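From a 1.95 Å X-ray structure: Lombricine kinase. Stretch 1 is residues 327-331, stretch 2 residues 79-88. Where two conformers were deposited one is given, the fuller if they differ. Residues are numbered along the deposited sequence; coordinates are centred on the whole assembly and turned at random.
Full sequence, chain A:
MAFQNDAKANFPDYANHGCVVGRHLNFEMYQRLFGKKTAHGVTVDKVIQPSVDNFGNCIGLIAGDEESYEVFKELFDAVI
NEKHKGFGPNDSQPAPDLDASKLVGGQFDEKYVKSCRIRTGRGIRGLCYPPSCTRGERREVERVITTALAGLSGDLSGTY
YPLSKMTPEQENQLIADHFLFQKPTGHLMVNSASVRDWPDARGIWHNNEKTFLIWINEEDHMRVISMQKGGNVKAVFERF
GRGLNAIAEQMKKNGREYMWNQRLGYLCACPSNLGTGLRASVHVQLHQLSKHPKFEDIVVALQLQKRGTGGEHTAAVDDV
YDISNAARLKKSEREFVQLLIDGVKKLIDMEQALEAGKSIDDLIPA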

ATOM      1  N   ALA A 327     -17.269  20.867  11.222  1.00 15.69           N
ATOM      2  CA  ALA A 327     -17.600  19.743  12.098  1.00 13.08           C
ATOM      3  C   ALA A 327     -18.452  18.689  11.394  1.00 16.87           C
ATOM      4  O   ALA A 327     -18.922  18.901  10.289  1.00 12.20           O
ATOM      5  CB  ALA A 327     -18.311  20.244  13.325  1.00 16.85           C
ATOM      6  N   ARG A 328     -18.653  17.554  12.058  1.00 16.46           N
ATOM      7  CA  ARG A 328     -19.387  16.435  11.470  1.00 12.58           C
ATOM      8  C   ARG A 328     -20.269  15.750  12.488  1.00 15.56           C
ATOM      9  O   ARG A 328     -21.238  15.081  12.122  1.00 12.95           O
ATOM     10  CB  ARG A 328     -18.411  15.407  10.907  1.00 19.59           C
ATOM     11  CG  ARG A 328     -17.555  15.928   9.787  1.00 12.43           C
ATOM     12  CD  ARG A 328     -18.340  16.081   8.508  1.00 17.01           C
ATOM     13  NE  ARG A 328     -17.454  16.395   7.400  1.00 12.26           N
ATOM     14  CZ  ARG A 328     -17.050  17.618   7.086  1.00 16.83           C
ATOM     15  NH1 ARG A 328     -17.468  18.665   7.786  1.00 17.99           N
ATOM     16  NH2 ARG A 328     -16.232  17.794   6.063  1.00 11.70           N
ATOM     17  N   LEU A 329     -19.898  15.899  13.759  1.00 13.10           N
ATOM     18  CA  LEU A 329     -20.658  15.403  14.895  1.00 21.61           C
ATOM     19  C   LEU A 329     -21.320  16.569  15.608  1.00 20.54           C
ATOM     20  O   LEU A 329     -20.915  17.715  15.430  1.00 14.01           O
ATOM     21  CB  LEU A 329     -19.723  14.739  15.906  1.00 22.77           C
ATOM     22  CG  LEU A 329     -19.405  13.246  15.847  1.00 32.07           C
ATOM     23  CD1 LEU A 329     -18.594  12.893  17.092  1.00 17.92           C
ATOM     24  CD2 LEU A 329     -20.660  12.395  15.772  1.00 33.18           C
ATOM     25  N   LYS A 330     -22.339  16.251  16.401  1.00 20.45           N
ATOM     26  CA  LYS A 330     -22.905  17.134  17.433  1.00 18.43           C
ATOM     27  C   LYS A 330     -24.062  17.988  16.919  1.00 13.81           C
ATOM     28  O   LYS A 330     -24.903  18.448  17.691  1.00 23.43           O
ATOM     29  CB  LYS A 330     -21.811  17.980  18.087  1.00 20.97           C
ATOM     30  CG  LYS A 330     -20.925  17.167  19.022  1.00 31.72           C
ATOM     31  CD  LYS A 330     -20.056  18.055  19.896  1.00 35.47           C
ATOM     32  CE  LYS A 330     -18.641  18.162  19.364  1.00 25.25           C
ATOM     33  NZ  LYS A 330     -17.829  19.148  20.135  1.00 31.77           N
ATOM     34  N   LYS A 331     -24.094  18.195  15.611  1.00 18.43           N
ATOM     35  CA  LYS A 331     -25.225  18.828  14.947  1.00 19.12           C
ATOM     36  C   LYS A 331     -25.796  17.846  13.937  1.00 21.60           C
ATOM     37  O   LYS A 331     -25.076  16.997  13.421  1.00 17.74           O
ATOM     38  CB  LYS A 331     -24.777  20.113  14.240  1.00 13.04           C
ATOM     39  CG  LYS A 331     -24.178  21.137  15.187  1.00 13.69           C
ATOM     40  CD  LYS A 331     -23.790  22.408  14.471  1.00 12.94           C
ATOM     41  CE  LYS A 331     -23.096  23.380  15.427  1.00 14.12           C
ATOM     42  NZ  LYS A 331     -24.047  24.017  16.373  1.00 23.80           N
TER
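Stretch 2 79-88: VINEKHKGFG

Stretch 2 finishes a helix and turns out of it against stretch 1, which has no regular helix or strand. The helix begins earlier in the chain and runs to Lys83; His84 is the first residue to leave helical phi/psi. Lys85 and Gly86 both have positive phi. The nearest CA pairs are Leu329 with His84, CA to CA 6.8 Å, and Lys330 with Phe87, CA to CA 8.0 Å. The chain therefore advances in the same sense on both sides over this short contact.

Ala327 makes no contact with stretch 2. Its O accepts a hydrogen bond from Arg328 NH1 at 2.9 Å, and the end of the Arg328 side chain leads away from stretch 2. Arg328 meets stretch 2 near its backbone: its CB lies 4.3 Å from His84 CE1, at the edge of the imidazole.

Leu329 is the apolar centre of the contact. Its CB points toward stretch 2, and its CD1 sits over one face of each of two rings. Leu329 CD1 is 3.5 Å from His84 CG and 3.3 Å from Phe87 CG. Both are CH-pi contacts. Ile80 adds a looser apolar contact, with its CG2 4.1 Å from Leu329 CD1. Water 1 ties the backbone to the same histidine: it accepts from Leu329 N at 3.0 Å and hydrogen-bonds His84 ND1 at 2.8 Å.

Lys330 runs past the edge of the Phe87 ring, with its CG 3.7 Å from Phe87 CD1. Its amine reaches the carbonyls of the turn. Lys330 NZ donates to Lys85 O at 3.0 Å, and weakly to His84 O at 3.2 Å and Gly86 O at 3.1 Å. Three successive carbonyls thus converge on one amine. Within stretch 2, Phe87 N donates to Asn81 OD1 at 2.9 Å, linking the turn back to the helix. Lys331 is out of reach.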

ATOM      1  N   VAL A  79     -10.122   8.390  20.486  1.00 13.73           N
ATOM      2  CA  VAL A  79      -9.717   9.088  19.284  1.00 11.62           C
ATOM      3  C   VAL A  79     -10.830  10.039  18.842  1.00 22.50           C
ATOM      4  O   VAL A  79     -10.579  11.204  18.559  1.00 20.83           O
ATOM      5  CB  VAL A  79      -9.343   8.094  18.156  1.00 15.25           C
ATOM      6  CG1 VAL A  79      -9.417   8.754  16.813  1.00 13.78           C
ATOM      7  CG2 VAL A  79      -7.950   7.526  18.393  1.00 20.45           C
ATOM      8  N   ILE A  80     -12.057   9.530  18.802  1.00 16.67           N
ATOM      9  CA  ILE A  80     -13.231  10.324  18.470  1.00 14.47           C
ATOM     10  C   ILE A  80     -13.329  11.579  19.332  1.00 12.10           C
ATOM     11  O   ILE A  80     -13.712  12.649  18.852  1.00 12.04           O
ATOM     12  CB  ILE A  80     -14.529   9.506  18.676  1.00 11.41           C
ATOM     13  CG1 ILE A  80     -14.635   8.393  17.635  1.00 16.87           C
ATOM     14  CG2 ILE A  80     -15.748  10.403  18.594  1.00 21.21           C
ATOM     15  CD1 ILE A  80     -15.708   7.350  17.956  1.00 13.80           C
ATOM     16  N   ASN A  81     -13.006  11.441  20.610  1.00 16.31           N
ATOM     17  CA  ASN A  81     -13.150  12.550  21.555  1.00 12.81           C
ATOM     18  C   ASN A  81     -12.134  13.660  21.297  1.00 15.94           C
ATOM     19  O   ASN A  81     -12.381  14.825  21.611  1.00 18.80           O
ATOM     20  CB  ASN A  81     -13.008  12.043  22.986  1.00 13.41           C
ATOM     21  CG  ASN A  81     -13.156  13.149  24.021  1.00 19.24           C
ATOM     22  OD1 ASN A  81     -14.166  13.851  24.066  1.00 21.70           O
ATOM     23  ND2 ASN A  81     -12.150  13.296  24.866  1.00 25.38           N
ATOM     24  N   GLU A  82     -10.985  13.303  20.740  1.00 16.52           N
ATOM     25  CA  GLU A  82      -9.994  14.313  20.398  1.00 23.85           C
ATOM     26  C   GLU A  82     -10.336  14.935  19.059  1.00 23.13           C
ATOM     27  O   GLU A  82     -10.372  16.150  18.919  1.00 16.07           O
ATOM     28  CB  GLU A  82      -8.592  13.717  20.335  1.00 28.81           C
ATOM     29  CG  GLU A  82      -7.546  14.720  19.853  1.00 31.87           C
ATOM     30  CD  GLU A  82      -6.132  14.295  20.184  1.00 26.32           C
ATOM     31  OE1 GLU A  82      -5.954  13.179  20.701  1.00 30.83           O
ATOM     32  OE2 GLU A  82      -5.198  15.080  19.935  1.00 20.67           O
ATOM     33  N   LYS A  83     -10.591  14.086  18.074  1.00 32.60           N
ATOM     34  CA  LYS A  83     -10.825  14.538  16.709  1.00 31.25           C
ATOM     35  C   LYS A  83     -12.021  15.475  16.634  1.00 29.24           C
ATOM     36  O   LYS A  83     -12.013  16.456  15.895  1.00 18.98           O
ATOM     37  CB  LYS A  83     -11.059  13.337  15.789  1.00 18.78           C
ATOM     38  CG  LYS A  83     -11.599  13.708  14.423  1.00 25.93           C
ATOM     39  CD  LYS A  83     -10.571  14.479  13.615  1.00 23.04           C
ATOM     40  CE  LYS A  83     -11.198  15.116  12.386  1.00 19.52           C
ATOM     41  NZ  LYS A  83     -10.343  16.208  11.856  1.00 28.68           N
ATOM     42  N   HIS A  84     -13.050  15.167  17.413  1.00 15.82           N
ATOM     43  CA  HIS A  84     -14.291  15.917  17.349  1.00 18.58           C
ATOM     44  C   HIS A  84     -14.422  16.889  18.507  1.00 12.95           C
ATOM     45  O   HIS A  84     -15.524  17.335  18.843  1.00 16.94           O
ATOM     46  CB  HIS A  84     -15.467  14.946  17.272  1.00 16.95           C
ATOM     47  CG  HIS A  84     -15.454  14.132  16.019  1.00 15.24           C
ATOM     48  ND1 HIS A  84     -15.897  14.624  14.811  1.00 14.53           N
ATOM     49  CD2 HIS A  84     -14.990  12.885  15.769  1.00 10.75           C
ATOM     50  CE1 HIS A  84     -15.737  13.703  13.878  1.00 10.11           C
ATOM     51  NE2 HIS A  84     -15.183  12.642  14.431  1.00 10.04           N
ATOM     52  N   LYS A  85     -13.273  17.217  19.092  1.00 20.44           N
ATOM     53  CA  LYS A  85     -13.158  18.271  20.090  1.00 20.88           C
ATOM     54  C   LYS A  85     -14.274  18.227  21.121  1.00 18.94           C
ATOM     55  O   LYS A  85     -15.059  19.168  21.251  1.00 22.98           O
ATOM     56  CB  LYS A  85     -13.134  19.634  19.399  1.00 25.44           C
ATOM     57  CG  LYS A  85     -11.988  19.799  18.411  1.00 29.09           C
ATOM     58  CD  LYS A  85     -11.829  21.254  17.993  1.00 39.69           C
ATOM     59  CE  LYS A  85     -10.988  21.395  16.733  1.00 50.11           C
ATOM     60  NZ  LYS A  85     -11.669  20.845  15.530  1.00 46.86           N
ATOM     61  N   GLY A  86     -14.330  17.135  21.869  1.00 23.57           N
ATOM     62  CA  GLY A  86     -15.327  16.983  22.906  1.00 26.20           C
ATOM     63  C   GLY A  86     -16.505  16.162  22.430  1.00 32.80           C
ATOM     64  O   GLY A  86     -17.518  16.697  21.988  1.00 34.79           O
ATOM     65  N   PHE A  87     -16.347  14.848  22.508  1.00 26.87           N
ATOM     66  CA  PHE A  87     -17.425  13.904  22.252  1.00 14.02           C
ATOM     67  C   PHE A  87     -17.020  12.606  22.952  1.00 17.26           C
ATOM     68  O   PHE A  87     -16.342  11.759  22.375  1.00 29.98           O
ATOM     69  CB  PHE A  87     -17.635  13.710  20.747  1.00 19.67           C
ATOM     70  CG  PHE A  87     -18.922  13.010  20.396  1.00 20.61           C
ATOM     71  CD1 PHE A  87     -20.058  13.734  20.095  1.00 25.73           C
ATOM     72  CD2 PHE A  87     -18.992  11.628  20.368  1.00 15.52           C
ATOM     73  CE1 PHE A  87     -21.242  13.091  19.774  1.00 27.31           C
ATOM     74  CE2 PHE A  87     -20.167  10.980  20.045  1.00 17.34           C
ATOM     75  CZ  PHE A  87     -21.298  11.711  19.754  1.00 16.28           C
ATOM     76  N   GLY A  88     -17.394  12.490  24.222  1.00 27.80           N
ATOM     77  CA  GLY A  88     -17.011  11.357  25.046  1.00 31.26           C
ATOM     78  C   GLY A  88     -17.956  10.187  24.880  1.00 26.24           C
ATOM     79  O   GLY A  88     -18.870  10.248  24.068  1.00 22.14           O
TER
HETATM   80  O   HOH W   1     -17.275  17.015  14.694  1.00 26.07           O